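Local coordinates for putative GH105 family protein (Salmonella enterica subsp. enterica serovar Paratyphi A, PDB 3QWT) that is of unknown function but probably acts as a family GH105 glycoside hydrolase, possibly an unsaturated uronyl hydrolase, built on an alpha/alpha toroid, at residues A[212-217]-A[227-232]; A[223-228]-A[345-350]. One frame throughout, in Å; residues are numbered along the deposited sequence.

Contact 1: A[212-217]-A[227-232]; sequences LWFHGW and NARWAR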
loop_
_atom_site.group_PDB
_atom_site.type_symbol
_atom_site.label_atom_id
_atom_site.label_comp_id
_atom_site.label_asym_id
_atom_site.label_seq_id
_atom_site.Cartn_x
_atom_site.Cartn_y
_atom_site.Cartn_z
ATOM N N LEU A 212 13.427 -40.259 8.833
ATOM C CA LEU A 212 14.702 -39.785 9.352
ATOM C C LEU A 212 15.583 -39.322 8.183
ATOM O O LEU A 212 15.196 -39.461 7.021
ATOM C CB LEU A 212 15.387 -40.885 10.176
ATOM C CG LEU A 212 14.539 -41.370 11.357
ATOM C CD1 LEU A 212 15.078 -42.678 11.983
ATOM C CD2 LEU A 212 14.382 -40.272 12.414
ATOM N N TRP A 213 16.768 -38.797 8.489
ATOM C CA TRP A 213 17.659 -38.256 7.463
ATOM C C TRP A 213 18.988 -39.000 7.328
ATOM O O TRP A 213 19.518 -39.537 8.299
ATOM C CB TRP A 213 17.981 -36.796 7.773
ATOM C CG TRP A 213 16.896 -35.831 7.433
ATOM C CD1 TRP A 213 15.575 -35.940 7.729
ATOM C CD2 TRP A 213 17.061 -34.573 6.770
ATOM N NE1 TRP A 213 14.892 -34.830 7.265
ATOM C CE2 TRP A 213 15.785 -33.978 6.678
ATOM C CE3 TRP A 213 18.163 -33.901 6.229
ATOM C CZ2 TRP A 213 15.583 -32.734 6.070
ATOM C CZ3 TRP A 213 17.968 -32.667 5.630
ATOM C CH2 TRP A 213 16.678 -32.096 5.548
ATOM N N PHE A 214 19.542 -38.995 6.120
ATOM C CA PHE A 214 20.890 -39.488 5.921
ATOM C C PHE A 214 21.915 -38.411 6.258
ATOM O O PHE A 214 21.675 -37.217 6.049
ATOM C CB PHE A 214 21.065 -39.966 4.484
ATOM C CG PHE A 214 20.203 -41.147 4.146
ATOM C CD1 PHE A 214 20.370 -42.345 4.811
ATOM C CD2 PHE A 214 19.211 -41.050 3.187
ATOM C CE1 PHE A 214 19.559 -43.446 4.507
ATOM C CE2 PHE A 214 18.402 -42.144 2.885
ATOM C CZ PHE A 214 18.580 -43.338 3.549
ATOM N N HIS A 215 23.065 -38.826 6.760
ATOM C CA HIS A 215 24.077 -37.847 7.139
ATOM C C HIS A 215 24.542 -36.999 5.950
ATOM O O HIS A 215 24.514 -35.767 6.015
ATOM C CB HIS A 215 25.281 -38.502 7.831
ATOM C CG HIS A 215 26.287 -37.513 8.325
ATOM N ND1 HIS A 215 27.598 -37.848 8.591
ATOM C CD2 HIS A 215 26.170 -36.191 8.599
ATOM C CE1 HIS A 215 28.245 -36.772 9.007
ATOM N NE2 HIS A 215 27.402 -35.756 9.022
ATOM N N GLY A 216 24.960 -37.656 4.870
ATOM C CA GLY A 216 25.523 -36.948 3.736
ATOM C C GLY A 216 25.031 -37.360 2.356
ATOM O O GLY A 216 24.416 -38.422 2.173
ATOM N N TRP A 217 25.329 -36.493 1.386
ATOM C CA TRP A 217 25.028 -36.702 -0.027
ATOM C C TRP A 217 26.197 -36.196 -0.863
ATOM O O TRP A 217 26.788 -35.150 -0.562
ATOM C CB TRP A 217 23.756 -35.936 -0.428
ATOM C CG TRP A 217 23.597 -35.767 -1.916
ATOM C CD1 TRP A 217 23.931 -34.671 -2.653
ATOM C CD2 TRP A 217 23.078 -36.727 -2.842
ATOM N NE1 TRP A 217 23.652 -34.890 -3.979
ATOM C CE2 TRP A 217 23.134 -36.149 -4.119
ATOM C CE3 TRP A 217 22.586 -38.028 -2.716
ATOM C CZ2 TRP A 217 22.699 -36.819 -5.260
ATOM C CZ3 TRP A 217 22.161 -38.692 -3.848
ATOM C CH2 TRP A 217 22.221 -38.090 -5.102
ATOM N N ASN A 227 24.755 -44.358 3.894
ATOM C CA ASN A 227 23.328 -44.257 4.211
ATOM C C ASN A 227 23.105 -44.279 5.723
ATOM O O ASN A 227 22.223 -44.967 6.226
ATOM C CB ASN A 227 22.518 -45.378 3.542
ATOM C CG ASN A 227 22.443 -45.234 2.026
ATOM O OD1 ASN A 227 23.115 -44.401 1.425
ATOM N ND2 ASN A 227 21.627 -46.060 1.406
ATOM N N ALA A 228 23.906 -43.499 6.438
ATOM C CA ALA A 228 23.844 -43.465 7.890
ATOM C C ALA A 228 22.707 -42.594 8.413
ATOM O O ALA A 228 22.579 -41.421 8.057
ATOM C CB ALA A 228 25.187 -42.997 8.468
ATOM N N ARG A 229 21.867 -43.173 9.258
ATOM C CA ARG A 229 20.823 -42.389 9.879
ATOM C C ARG A 229 21.381 -41.941 11.215
ATOM O O ARG A 229 21.019 -42.449 12.278
ATOM C CB ARG A 229 19.516 -43.179 9.984
ATOM C CG ARG A 229 19.002 -43.585 8.616
ATOM C CD ARG A 229 17.696 -44.371 8.671
ATOM N NE ARG A 229 17.232 -44.695 7.325
ATOM C CZ ARG A 229 17.524 -45.830 6.691
ATOM N NH1 ARG A 229 18.267 -46.740 7.289
ATOM N NH2 ARG A 229 17.076 -46.057 5.463
ATOM N N TRP A 230 22.287 -40.977 11.132
ATOM C CA TRP A 230 23.115 -40.599 12.271
ATOM C C TRP A 230 22.375 -39.648 13.200
ATOM O O TRP A 230 21.717 -38.710 12.755
ATOM C CB TRP A 230 24.425 -39.998 11.773
ATOM C CG TRP A 230 25.320 -39.469 12.836
ATOM C CD1 TRP A 230 25.787 -40.147 13.911
ATOM C CD2 TRP A 230 25.899 -38.155 12.903
ATOM N NE1 TRP A 230 26.602 -39.336 14.660
ATOM C CE2 TRP A 230 26.694 -38.109 14.060
ATOM C CE3 TRP A 230 25.810 -37.011 12.100
ATOM C CZ2 TRP A 230 27.401 -36.968 14.445
ATOM C CZ3 TRP A 230 26.520 -35.865 12.481
ATOM C CH2 TRP A 230 27.297 -35.854 13.642
ATOM N N ALA A 231 22.479 -39.908 14.496
ATOM C CA ALA A 231 21.696 -39.178 15.489
ATOM C C ALA A 231 21.973 -37.672 15.515
ATOM O O ALA A 231 21.087 -36.867 15.214
ATOM C CB ALA A 231 21.900 -39.784 16.877
ATOM N N ARG A 232 23.183 -37.279 15.892
ATOM C CA ARG A 232 23.470 -35.851 16.011
ATOM C C ARG A 232 23.038 -35.069 14.752
ATOM O O ARG A 232 22.410 -34.015 14.850
ATOM C CB ARG A 232 24.933 -35.579 16.400
ATOM C CG ARG A 232 25.227 -34.063 16.462
ATOM C CD ARG A 232 26.257 -33.677 17.519
ATOM N NE ARG A 232 27.591 -34.176 17.200
ATOM C CZ ARG A 232 28.218 -35.119 17.891
ATOM N NH1 ARG A 232 29.425 -35.511 17.524
ATOM N NH2 ARG A 232 27.642 -35.661 18.955
HETATM O O HOH W 1 24.807 -40.730 4.942
#
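His215 and Trp230 meet as an edge-to-face aromatic pair in the buried part of this contact, between two mostly irregular segments, one running into strand 216-218 and the other into helix 231-248, whose touching parts are roughly perpendicular. Trp230 presents the edge of its six-membered ring, with CE3 over the centre of one His215 face; the centroids lie 4.6 Å apart and the planes are turned by 51°. The imidazole reaches this position with CG anti to the backbone N (chi1 -176°). Next to this pair the backbones join through a hydrogen bond from His215 N to Ala228 O, 2.9 Å long, and a water bridges them by accepting from Gly216 N and Ala228 N. The same carbonyl oxygen receives a CA-H...O contact from Phe214 CA at 3.3 Å; a second links Arg229 CA to Trp213 O at 3.5 Å. Equally tight, Phe214 lies alongside Arg229, CZ 3.6 Å from NH2, with CE1 over one guanidinium face toward its rim and the planes 47° apart. On the solvent side, the exposed Asn227 sets its CB 3.7 Å from Phe214 CE1. Salt bridges from Arg229 to Asp207 and Asp286 probably keep its charge balanced beside the phenyl ring, while hydrogen bonds at both ring nitrogens of His215, ND1 to Tyr354 and NE2 to Asp169, should fix the rotation of the imidazole and keep one face against Trp230.

Contact 2: A[223-228]-A[345-350]; sequences HNFANA and TGMGHD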
loop_
_atom_site.group_PDB
_atom_site.type_symbol
_atom_site.label_atom_id
_atom_site.label_comp_id
_atom_site.label_asym_id
_atom_site.label_seq_id
_atom_site.Cartn_x
_atom_site.Cartn_y
_atom_site.Cartn_z
ATOM N N HIS A 223 25.231 -40.447 -4.380
ATOM C CA HIS A 223 24.972 -41.418 -3.328
ATOM C C HIS A 223 24.919 -40.732 -1.962
ATOM O O HIS A 223 25.275 -39.547 -1.828
ATOM C CB HIS A 223 26.055 -42.501 -3.336
ATOM C CG HIS A 223 27.432 -41.963 -3.109
ATOM N ND1 HIS A 223 27.920 -41.679 -1.850
ATOM C CD2 HIS A 223 28.419 -41.637 -3.977
ATOM C CE1 HIS A 223 29.152 -41.213 -1.954
ATOM N NE2 HIS A 223 29.479 -41.174 -3.234
ATOM N N ASN A 224 24.443 -41.475 -0.964
ATOM C CA ASN A 224 24.420 -41.006 0.418
ATOM C C ASN A 224 25.454 -41.705 1.296
ATOM O O ASN A 224 25.202 -41.964 2.475
ATOM C CB ASN A 224 23.026 -41.163 1.028
ATOM C CG ASN A 224 22.017 -40.180 0.442
ATOM O OD1 ASN A 224 21.215 -40.541 -0.412
ATOM N ND2 ASN A 224 22.071 -38.924 0.891
ATOM N N PHE A 225 26.620 -41.990 0.725
ATOM C CA PHE A 225 27.700 -42.665 1.464
ATOM C C PHE A 225 27.189 -43.936 2.132
ATOM O O PHE A 225 26.576 -44.787 1.479
ATOM C CB PHE A 225 28.349 -41.711 2.480
ATOM C CG PHE A 225 28.979 -40.505 1.838
ATOM C CD1 PHE A 225 30.337 -40.484 1.551
ATOM C CD2 PHE A 225 28.199 -39.424 1.452
ATOM C CE1 PHE A 225 30.907 -39.390 0.921
ATOM C CE2 PHE A 225 28.765 -38.325 0.828
ATOM C CZ PHE A 225 30.122 -38.305 0.564
ATOM N N ALA A 226 27.420 -44.052 3.432
ATOM C CA ALA A 226 27.022 -45.248 4.170
ATOM C C ALA A 226 25.515 -45.310 4.436
ATOM O O ALA A 226 25.050 -46.216 5.119
ATOM C CB ALA A 226 27.789 -45.331 5.478
ATOM N N ASN A 227 24.755 -44.358 3.894
ATOM C CA ASN A 227 23.328 -44.257 4.211
ATOM C C ASN A 227 23.105 -44.279 5.723
ATOM O O ASN A 227 22.223 -44.967 6.226
ATOM C CB ASN A 227 22.518 -45.378 3.542
ATOM C CG ASN A 227 22.443 -45.234 2.026
ATOM O OD1 ASN A 227 23.115 -44.401 1.425
ATOM N ND2 ASN A 227 21.627 -46.060 1.406
ATOM N N ALA A 228 23.906 -43.499 6.438
ATOM C CA ALA A 228 23.844 -43.465 7.890
ATOM C C ALA A 228 22.707 -42.594 8.413
ATOM O O ALA A 228 22.579 -41.421 8.057
ATOM C CB ALA A 228 25.187 -42.997 8.468
ATOM N N THR A 345 32.245 -35.677 14.400
ATOM C CA THR A 345 32.042 -36.829 13.517
ATOM C C THR A 345 31.950 -36.432 12.043
ATOM O O THR A 345 30.994 -35.761 11.626
ATOM C CB THR A 345 30.756 -37.620 13.892
ATOM O OG1 THR A 345 30.864 -38.130 15.221
ATOM C CG2 THR A 345 30.519 -38.776 12.927
ATOM N N GLY A 346 32.934 -36.868 11.260
ATOM C CA GLY A 346 32.938 -36.660 9.820
ATOM C C GLY A 346 31.997 -37.572 9.040
ATOM O O GLY A 346 31.119 -38.237 9.606
HETATM N N MSE A 347 32.171 -37.602 7.724
HETATM C CA MSE A 347 31.304 -38.421 6.894
HETATM C C MSE A 347 31.843 -39.839 6.841
HETATM O O MSE A 347 33.012 -40.061 6.501
HETATM C CB MSE A 347 31.192 -37.855 5.480
HETATM C CG MSE A 347 30.262 -38.669 4.596
HETATM SE SE MSE A 347 28.417 -38.453 5.182
HETATM C CE MSE A 347 28.458 -36.474 5.394
ATOM N N GLY A 348 30.994 -40.798 7.184
ATOM C CA GLY A 348 31.408 -42.188 7.186
ATOM C C GLY A 348 31.150 -42.842 5.849
ATOM O O GLY A 348 30.169 -42.525 5.171
ATOM N N HIS A 349 32.040 -43.746 5.459
ATOM C CA HIS A 349 31.862 -44.511 4.232
ATOM C C HIS A 349 31.320 -45.903 4.541
ATOM O O HIS A 349 30.948 -46.645 3.642
ATOM C CB HIS A 349 33.155 -44.555 3.419
ATOM C CG HIS A 349 33.558 -43.218 2.875
ATOM N ND1 HIS A 349 33.341 -42.851 1.563
ATOM C CD2 HIS A 349 34.137 -42.148 3.471
ATOM C CE1 HIS A 349 33.782 -41.619 1.373
ATOM N NE2 HIS A 349 34.269 -41.168 2.516
ATOM N N ASP A 350 31.258 -46.230 5.826
ATOM C CA ASP A 350 30.534 -47.409 6.300
ATOM C C ASP A 350 29.908 -47.112 7.661
ATOM O O ASP A 350 30.276 -46.137 8.321
ATOM C CB ASP A 350 31.441 -48.662 6.367
ATOM C CG ASP A 350 32.684 -48.452 7.223
ATOM O OD1 ASP A 350 32.644 -47.618 8.158
ATOM O OD2 ASP A 350 33.707 -49.123 6.954
HETATM O O HOH W 2 27.757 -41.815 6.010
#
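Two irregular loops meet at the surface here, one leading from strand 216-218 toward helix 231-248 and the other running into helix 351-355, and Phe225 fills the join between them. Selenomethionine Met347, its CG anti to the backbone N (chi1 -178°), crosses the phenyl ring at about a right angle. Its CG sits over the ring centre in a CH-pi contact, 3.5 Å from the centroid, and its SE lies over the same face at 4.3 Å from that centroid. The opposite face is covered by CE1 of His223, whose ND1 accepts a hydrogen bond from Phe225 N at 2.9 Å, in the imidazole plane. Phe225 turns its edge to the face of His349 in an offset edge-to-face pair, with CD1 3.6 Å from His349 CE1 and the planes 78° apart. Beside Phe225 in the chain, Ala226 CB packs 3.5 Å from Asp350 C. A water donates to Gly348 O over 2.7 Å and accepts a weak bond from Ala226 N. Asp350 OD1 caps the following helix at Phe353 N. The arrangement combines a Met-aromatic contact with an offset edge-to-face pair, joining two loops that are distant in sequence at one end of an alpha/alpha toroid.

Overall arrangement
Contacts 1 and 2 form one continuous patch of loops, with centres 8 Å apart on the same side of the chain's centre. They share Asn227 and Ala228, so the chain that leaves contact 2 enters contact 1 directly. Crossings between them include a probable hydrogen bond from Asn224 ND2 to Gly216 O at 2.7 Å, Met347 CE against Gly216 CA at 3.4 Å, and His215 CE1 near Gly346 O at 3.3 Å. Tyr354 ties the two further, its OH hydrogen-bonding to His215 ND1 and Gly348 N. A glycerol is hydrogen-bonded to Thr345 O, and a glycerol, probably the same one, lies about 6 Å from the Trp230 side chain; it probably comes from crystallisation but may mark a pocket beside both contacts.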